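Local coordinates for putative DNA-binding protein (Streptomyces coelicolor, PDB 2EWT), which probably binds DNA through a helix-turn-helix domain, acting as a central regulator of aerial mycelium formation in Streptomyces, at residues K12-A15 with I16-Q19; V38-G41 with S42-G46. One frame throughout, in Å; residues are numbered along the deposited sequence.

Both interactions are one-turn contacts within single helices of the helix-turn-helix domain. Interaction 1 closes the C-terminal end of helix 3-19, and interaction 2, which follows it along the chain, spans most of helix 37-45, the helix that by analogy with relatives of this family probably reads DNA. Their centres are 12 Å apart, and the two helices meet directly. Arg17 NE forms a salt bridge of 2.6 Å with Glu44 OE2, and Arg14 NH1 makes a probable hydrogen bond of 3.3 Å to Glu44 O. Two arginines of the first helix thus probably hold one glutamate by its side chain and its backbone, tying helix 37-45 to helix 3-19.

Interaction 1: K12-A15 with I16-Q19; sequences KLRA and IRTQ
Arg17 lies against Arg14 one turn earlier in helix 3-19, and its side chain can be traced outward. Arg17 CB sits over the preceding turn, 3.5 Å from Leu13 O. With CG anti to the backbone N (chi1 168°), the chain leaves the backbone extended and then bends at chi3, which brings Arg17 NH2 to 3.6 Å from Arg14 CG. In the guanidinium group NE pairs with Glu44 and NH1 donates to Leu22 O, which together fix its direction. Leu24 and Val27 of helix 24-30 pack on this side chain as well. The Arg14 and Arg17 guanidinium planes are turned 74° apart, and Arg14 NE stays 4.6 Å from Arg17 NH2. Further along, Thr18 OG1 is placed between two carbonyls, 3.0 Å from Arg14 O and 2.9 Å from Ala15 O; its single proton can serve either. Thr18 N also bonds to Arg14 O, at 3.0 Å and an almost straight 176°, and Gln19 N closes on Ala15 O at 2.8 Å. The nearness of two like charges is probably offset by the Glu44 carboxylate, which takes Arg17 NE, while Glu44 O probably accepts from Arg14 NH1.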
loop_
_atom_site.group_PDB
_atom_site.type_symbol
_atom_site.label_atom_id
_atom_site.label_comp_id
_atom_site.label_asym_id
_atom_site.label_seq_id
_atom_site.Cartn_x
_atom_site.Cartn_y
_atom_site.Cartn_z
ATOM N N LYS A 12 5.067 -12.291 1.946
ATOM C CA LYS A 12 6.278 -11.509 1.742
ATOM C C LYS A 12 6.673 -10.809 3.036
ATOM O O LYS A 12 7.858 -10.658 3.327
ATOM C CB LYS A 12 6.089 -10.500 0.602
ATOM C CG LYS A 12 6.005 -11.180 -0.759
ATOM C CD LYS A 12 6.369 -10.250 -1.904
ATOM C CE LYS A 12 6.475 -11.038 -3.205
ATOM N NZ LYS A 12 6.763 -10.176 -4.388
ATOM N N LEU A 13 5.684 -10.388 3.818
ATOM C CA LEU A 13 5.970 -9.743 5.098
ATOM C C LEU A 13 6.665 -10.755 6.006
ATOM O O LEU A 13 7.615 -10.419 6.721
ATOM C CB LEU A 13 4.672 -9.258 5.757
ATOM C CG LEU A 13 4.181 -7.872 5.319
ATOM C CD1 LEU A 13 2.755 -7.641 5.802
ATOM C CD2 LEU A 13 5.110 -6.812 5.880
ATOM N N ARG A 14 6.189 -11.998 5.977
ATOM C CA ARG A 14 6.780 -13.054 6.797
ATOM C C ARG A 14 8.193 -13.384 6.310
ATOM O O ARG A 14 9.118 -13.533 7.110
ATOM C CB ARG A 14 5.906 -14.319 6.765
ATOM C CG ARG A 14 6.458 -15.457 7.628
ATOM C CD ARG A 14 5.705 -16.775 7.457
ATOM N NE ARG A 14 4.390 -16.792 8.099
ATOM C CZ ARG A 14 3.259 -16.397 7.522
ATOM N NH1 ARG A 14 3.266 -15.943 6.275
ATOM N NH2 ARG A 14 2.112 -16.472 8.191
ATOM N N ALA A 15 8.361 -13.488 4.995
ATOM C CA ALA A 15 9.665 -13.800 4.423
ATOM C C ALA A 15 10.705 -12.753 4.809
ATOM O O ALA A 15 11.779 -13.091 5.297
ATOM C CB ALA A 15 9.560 -13.904 2.902
ATOM N N ILE A 16 10.385 -11.479 4.601
ATOM C CA ILE A 16 11.316 -10.406 4.937
ATOM C C ILE A 16 11.672 -10.399 6.426
ATOM O O ILE A 16 12.829 -10.181 6.789
ATOM C CB ILE A 16 10.749 -9.027 4.513
ATOM C CG1 ILE A 16 11.003 -8.804 3.020
ATOM C CG2 ILE A 16 11.397 -7.910 5.318
ATOM C CD1 ILE A 16 10.406 -9.867 2.118
ATOM N N ARG A 17 10.684 -10.639 7.282
ATOM C CA ARG A 17 10.929 -10.674 8.722
ATOM C C ARG A 17 11.923 -11.775 9.078
ATOM O O ARG A 17 12.947 -11.517 9.706
ATOM C CB ARG A 17 9.632 -10.927 9.490
ATOM C CG ARG A 17 9.857 -11.256 10.960
ATOM C CD ARG A 17 8.548 -11.378 11.722
ATOM N NE ARG A 17 7.722 -12.506 11.291
ATOM C CZ ARG A 17 8.000 -13.786 11.527
ATOM N NH1 ARG A 17 9.101 -14.130 12.191
ATOM N NH2 ARG A 17 7.155 -14.728 11.126
ATOM N N THR A 18 11.600 -13.002 8.677
ATOM C CA THR A 18 12.448 -14.156 8.960
ATOM C C THR A 18 13.819 -14.028 8.311
ATOM O O THR A 18 14.829 -14.425 8.894
ATOM C CB THR A 18 11.785 -15.464 8.475
ATOM O OG1 THR A 18 11.485 -15.361 7.077
ATOM C CG2 THR A 18 10.498 -15.730 9.251
ATOM N N GLN A 19 13.853 -13.462 7.108
ATOM C CA GLN A 19 15.107 -13.288 6.381
ATOM C C GLN A 19 16.167 -12.529 7.163
ATOM O O GLN A 19 17.361 -12.787 7.004
ATOM C CB GLN A 19 14.853 -12.583 5.049
ATOM C CG GLN A 19 14.476 -13.526 3.926
ATOM C CD GLN A 19 14.187 -12.798 2.632
ATOM O OE1 GLN A 19 14.876 -11.840 2.279
ATOM N NE2 GLN A 19 13.174 -13.258 1.909
#

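Interaction 2: V38-G41 with S42-G46; sequences VVVG and SYERG. With SO4 (sulfate ion), chain C.
Val39 O is the unusual centre of this contact: two donors and an aromatic face converge on one carbonyl oxygen of helix 37-45. Ser42 OG donates to Val39 O at a very short 2.5 Å, well off the carbonyl direction (C=O...OG angle 123°), and Tyr43 N donates to Val39 O at 3.0 Å. The hydroxyl reaches back because OG stands between the backbone N and the carbonyl carbon (chi1 62°). Val39 O also lies over one face of the Tyr43 ring, nearer its rim than its middle, with Tyr43 CG 3.5 Å away. Tyr43 and Val39 run side by side in the same direction, so that Val39 CG1 touches Tyr43 CZ at 3.5 Å. Replacing Tyr43 by an alanine removes ring and hydroxyl together, and would probably open a gap beside Val39 CG1 and leave the sulfate without its phenol neighbour. Tyr43 OH lies 2.9 Å from sulfate O3 and is weakly bonded to O1 at most, the proton's choice being unsettled; Arg54 of helix 52-62 also binds the ion. On another side of the helix the Arg45 guanidinium turns one face to Gly41 O. Water 1 accepts from Arg45 NH2 at 2.9 Å and donates to Val38 O at 2.7 Å, while Arg45 NE pairs with Asp47. A side chain at position 41 would lie tight against Arg45 NH1, which fits the glycine found there. Gly46, with positive phi, ends the helix in a Schellman motif. Tyr43 and Arg45 thus each meet a different sulfate, probably from the crystallisation liquor, Arg45 only through a long, weak ion pair; the ion that Tyr43 shares with Arg54 possibly sits as a DNA phosphate might.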
loop_
_atom_site.group_PDB
_atom_site.type_symbol
_atom_site.label_atom_id
_atom_site.label_comp_id
_atom_site.label_asym_id
_atom_site.label_seq_id
_atom_site.Cartn_x
_atom_site.Cartn_y
_atom_site.Cartn_z
ATOM N N VAL A 38 1.143 -10.576 17.846
ATOM C CA VAL A 38 -0.173 -11.063 17.441
ATOM C C VAL A 38 -0.701 -10.310 16.221
ATOM O O VAL A 38 -1.298 -10.908 15.327
ATOM C CB VAL A 38 -1.190 -10.936 18.605
ATOM C CG1 VAL A 38 -2.589 -11.288 18.129
ATOM C CG2 VAL A 38 -0.779 -11.862 19.744
ATOM N N VAL A 39 -0.463 -9.005 16.181
ATOM C CA VAL A 39 -0.925 -8.184 15.066
ATOM C C VAL A 39 -0.124 -8.476 13.799
ATOM O O VAL A 39 -0.699 -8.688 12.730
ATOM C CB VAL A 39 -0.821 -6.683 15.398
ATOM C CG1 VAL A 39 -1.302 -5.853 14.213
ATOM C CG2 VAL A 39 -1.646 -6.368 16.637
ATOM N N VAL A 40 1.201 -8.497 13.919
ATOM C CA VAL A 40 2.047 -8.777 12.762
ATOM C C VAL A 40 1.714 -10.171 12.241
ATOM O O VAL A 40 1.664 -10.394 11.033
ATOM C CB VAL A 40 3.541 -8.701 13.125
ATOM C CG1 VAL A 40 4.390 -9.085 11.922
ATOM C CG2 VAL A 40 3.888 -7.283 13.574
ATOM N N GLY A 41 1.472 -11.106 13.158
ATOM C CA GLY A 41 1.111 -12.450 12.747
ATOM C C GLY A 41 -0.156 -12.427 11.907
ATOM O O GLY A 41 -0.233 -13.075 10.857
ATOM N N SER A 42 -1.157 -11.674 12.353
ATOM C CA SER A 42 -2.410 -11.599 11.611
ATOM C C SER A 42 -2.191 -11.001 10.222
ATOM O O SER A 42 -2.850 -11.408 9.265
ATOM C CB SER A 42 -3.469 -10.802 12.389
ATOM O OG SER A 42 -3.085 -9.459 12.603
ATOM N N TYR A 43 -1.261 -10.053 10.101
ATOM C CA TYR A 43 -0.969 -9.460 8.796
ATOM C C TYR A 43 -0.348 -10.536 7.907
ATOM O O TYR A 43 -0.685 -10.660 6.730
ATOM C CB TYR A 43 0.050 -8.313 8.885
ATOM C CG TYR A 43 -0.354 -7.070 9.652
ATOM C CD1 TYR A 43 -1.675 -6.616 9.663
ATOM C CD2 TYR A 43 0.610 -6.307 10.314
ATOM C CE1 TYR A 43 -2.021 -5.425 10.314
ATOM C CE2 TYR A 43 0.274 -5.119 10.968
ATOM C CZ TYR A 43 -1.042 -4.684 10.962
ATOM O OH TYR A 43 -1.373 -3.516 11.611
ATOM N N GLU A 44 0.572 -11.307 8.483
ATOM C CA GLU A 44 1.269 -12.349 7.738
ATOM C C GLU A 44 0.352 -13.455 7.235
ATOM O O GLU A 44 0.607 -14.042 6.182
ATOM C CB GLU A 44 2.401 -12.938 8.590
ATOM C CG GLU A 44 3.539 -11.951 8.827
ATOM C CD GLU A 44 4.682 -12.523 9.651
ATOM O OE1 GLU A 44 4.582 -13.678 10.119
ATOM O OE2 GLU A 44 5.685 -11.807 9.832
ATOM N N ARG A 45 -0.713 -13.744 7.977
ATOM C CA ARG A 45 -1.649 -14.782 7.559
ATOM C C ARG A 45 -2.696 -14.206 6.609
ATOM O O ARG A 45 -3.400 -14.948 5.920
ATOM C CB ARG A 45 -2.351 -15.397 8.773
ATOM C CG ARG A 45 -1.419 -15.998 9.811
ATOM C CD ARG A 45 -2.212 -16.737 10.880
ATOM N NE ARG A 45 -3.250 -15.896 11.473
ATOM C CZ ARG A 45 -3.042 -15.019 12.451
ATOM N NH1 ARG A 45 -1.827 -14.861 12.965
ATOM N NH2 ARG A 45 -4.055 -14.293 12.911
ATOM N N GLY A 46 -2.788 -12.879 6.571
ATOM C CA GLY A 46 -3.764 -12.229 5.713
ATOM C C GLY A 46 -5.128 -12.190 6.376
ATOM O O GLY A 46 -6.152 -12.028 5.708
HETATM S S SO4 C . -4.149 -1.492 12.203
HETATM O O1 SO4 C . -4.537 -2.854 11.790
HETATM O O2 SO4 C . -5.222 -0.902 13.026
HETATM O O3 SO4 C . -2.908 -1.556 12.999
HETATM O O4 SO4 C . -3.928 -0.658 11.007
HETATM O O HOH W 1 -2.871 -13.159 15.290
#